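Local coordinates for regulator of Ty1 transposition protein 107 (Saccharomyces cerevisiae, PDB 3T7K), which binds the phosphorylated tail of histone H2A through its C-terminal tandem BRCT repeats during DNA damage repair, at residues I63-I68 and E72-S77. Residues are numbered along the deposited sequence; the frame is centred on the assembly and turned at random.
Sequences IFAPKI and EKFLKS
Phe74 projects its ring from helix 72-77 into the bend that residues 65-68 make beyond strand 62-64, and it supplies most of the helix side of the contact. The ring lies with CG anti to the backbone N (chi1 -157°), which carries it across the chain that follows the strand. Over one face sits Ile68 CA, 4.1 Å from the centroid of the Phe74 ring and 27° off the normal, a CH-pi contact, while Ile68 CG2 lies beside Phe74 CE2. Ala65 CB, by contrast, meets the edge, 3.9 Å from Phe74 CD1 and near the ring plane. Were Phe74 shortened to an alanine, Ile68 CA and Ala65 CB would probably lose the ring they share, leaving a gap in the bend.

The second close patch lies where the backbones come nearest, with the CA atoms of Ile63 and Ser77 6.5 Å apart. Ile63 CD1 packs 3.8 Å from Ser77 CB, while its CG2 stands 3.7 Å from Ser77 OG. That hydroxyl is turned back onto its own helix, donating to Phe74 O over 2.8 Å, so it is satisfied though it faces an aliphatic branch.

Toward solvent the fit slackens: exposed Lys67 buries just 7 Å², its CA-CB bond points away from the helix, and its CB stays 6.9 Å from Phe74 CE1. Its one close atom is the carbonyl O, obliquely placed 3.8 Å from Phe74 CE1. Lys73 differs: its CA-CB bond starts toward the strand segment, but NZ runs on to bond a modified side chain of the bound peptide and Asp52 O. Packing of this kind joins the first two elements of a beta-alpha-beta unit, strand 62-64, helix 72-77 and strand 85-87, in the parallel four-stranded sheet of a BRCT domain, whose helix here also borders the phosphopeptide site.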
loop_
_atom_site.group_PDB
_atom_site.type_symbol
_atom_site.label_atom_id
_atom_site.label_comp_id
_atom_site.label_asym_id
_atom_site.label_seq_id
_atom_site.Cartn_x
_atom_site.Cartn_y
_atom_site.Cartn_z
ATOM N N ILE C 63 12.440 10.598 6.716
ATOM C CA ILE C 63 12.514 12.045 6.782
ATOM C C ILE C 63 13.907 12.449 7.197
ATOM O O ILE C 63 14.464 11.877 8.121
ATOM C CB ILE C 63 11.490 12.637 7.787
ATOM C CG1 ILE C 63 11.740 14.130 7.966
ATOM C CG2 ILE C 63 11.586 11.957 9.135
ATOM C CD1 ILE C 63 10.609 14.982 7.456
ATOM N N PHE C 64 14.479 13.408 6.479
ATOM C CA PHE C 64 15.748 14.009 6.866
ATOM C C PHE C 64 15.481 15.349 7.525
ATOM O O PHE C 64 14.809 16.197 6.949
ATOM C CB PHE C 64 16.641 14.218 5.643
ATOM C CG PHE C 64 17.122 12.927 5.015
ATOM C CD1 PHE C 64 18.159 12.210 5.585
ATOM C CD2 PHE C 64 16.527 12.437 3.866
ATOM C CE1 PHE C 64 18.599 11.017 5.012
ATOM C CE2 PHE C 64 16.958 11.249 3.293
ATOM C CZ PHE C 64 17.992 10.539 3.872
ATOM N N ALA C 65 16.013 15.533 8.726
ATOM C CA ALA C 65 15.843 16.776 9.466
ATOM C C ALA C 65 16.933 16.854 10.510
ATOM O O ALA C 65 17.326 15.841 11.078
ATOM C CB ALA C 65 14.455 16.834 10.138
ATOM N N PRO C 66 17.433 18.067 10.763
ATOM C CA PRO C 66 18.450 18.310 11.794
ATOM C C PRO C 66 17.943 18.012 13.196
ATOM O O PRO C 66 18.743 17.645 14.059
ATOM C CB PRO C 66 18.770 19.802 11.632
ATOM C CG PRO C 66 17.616 20.366 10.870
ATOM C CD PRO C 66 17.146 19.269 9.969
ATOM N N LYS C 67 16.636 18.149 13.419
ATOM C CA LYS C 67 16.037 17.894 14.737
ATOM C C LYS C 67 14.523 17.814 14.623
ATOM O O LYS C 67 13.954 18.130 13.581
ATOM C CB LYS C 67 16.407 19.005 15.737
ATOM C CG LYS C 67 15.972 20.399 15.286
ATOM C CD LYS C 67 16.333 21.484 16.303
ATOM C CE LYS C 67 15.484 21.387 17.569
ATOM N NZ LYS C 67 15.569 22.633 18.393
ATOM N N ILE C 68 13.868 17.397 15.697
ATOM C CA ILE C 68 12.409 17.448 15.730
ATOM C C ILE C 68 11.932 18.860 15.401
ATOM O O ILE C 68 12.295 19.827 16.073
ATOM C CB ILE C 68 11.845 16.981 17.085
ATOM C CG1 ILE C 68 12.193 15.511 17.317
ATOM C CG2 ILE C 68 10.336 17.159 17.128
ATOM C CD1 ILE C 68 11.616 14.950 18.597
ATOM N N GLU C 72 5.282 21.468 8.545
ATOM C CA GLU C 72 4.285 20.578 7.963
ATOM C C GLU C 72 4.891 19.219 7.593
ATOM O O GLU C 72 4.302 18.166 7.845
ATOM C CB GLU C 72 3.679 21.222 6.717
ATOM C CG GLU C 72 2.682 20.340 5.987
ATOM C CD GLU C 72 2.113 21.015 4.754
ATOM O OE1 GLU C 72 2.644 22.077 4.369
ATOM O OE2 GLU C 72 1.135 20.496 4.169
ATOM N N LYS C 73 6.079 19.248 7.003
ATOM C CA LYS C 73 6.723 18.014 6.549
ATOM C C LYS C 73 7.068 17.082 7.692
ATOM O O LYS C 73 6.769 15.885 7.631
ATOM C CB LYS C 73 7.975 18.327 5.734
ATOM C CG LYS C 73 7.707 18.489 4.260
ATOM C CD LYS C 73 8.991 18.867 3.540
ATOM C CE LYS C 73 8.829 18.778 2.042
ATOM N NZ LYS C 73 9.946 19.485 1.360
ATOM N N PHE C 74 7.696 17.624 8.734
ATOM C CA PHE C 74 7.994 16.813 9.896
ATOM C C PHE C 74 6.733 16.212 10.512
ATOM O O PHE C 74 6.696 15.026 10.797
ATOM C CB PHE C 74 8.781 17.579 10.959
ATOM C CG PHE C 74 9.542 16.678 11.874
ATOM C CD1 PHE C 74 10.842 16.295 11.564
ATOM C CD2 PHE C 74 8.940 16.139 12.998
ATOM C CE1 PHE C 74 11.547 15.430 12.385
ATOM C CE2 PHE C 74 9.641 15.275 13.827
ATOM C CZ PHE C 74 10.952 14.919 13.514
ATOM N N LEU C 75 5.699 17.027 10.719
ATOM C CA LEU C 75 4.495 16.526 11.376
ATOM C C LEU C 75 3.839 15.455 10.526
ATOM O O LEU C 75 3.312 14.459 11.045
ATOM C CB LEU C 75 3.507 17.669 11.634
ATOM C CG LEU C 75 4.013 18.718 12.622
ATOM C CD1 LEU C 75 3.079 19.932 12.641
ATOM C CD2 LEU C 75 4.147 18.114 13.995
ATOM N N LYS C 76 3.864 15.660 9.215
ATOM C CA LYS C 76 3.262 14.689 8.305
ATOM C C LYS C 76 4.077 13.410 8.234
ATOM O O LYS C 76 3.522 12.325 8.040
ATOM C CB LYS C 76 3.094 15.259 6.900
ATOM C CG LYS C 76 1.783 16.010 6.667
ATOM C CD LYS C 76 1.802 16.661 5.283
ATOM C CE LYS C 76 0.490 17.348 4.955
ATOM N NZ LYS C 76 0.549 17.968 3.600
ATOM N N SER C 77 5.396 13.530 8.369
ATOM C CA SER C 77 6.230 12.336 8.294
ATOM C C SER C 77 5.776 11.351 9.371
ATOM O O SER C 77 5.970 10.139 9.243
ATOM C CB SER C 77 7.703 12.678 8.476
ATOM O OG SER C 77 8.029 12.806 9.844
#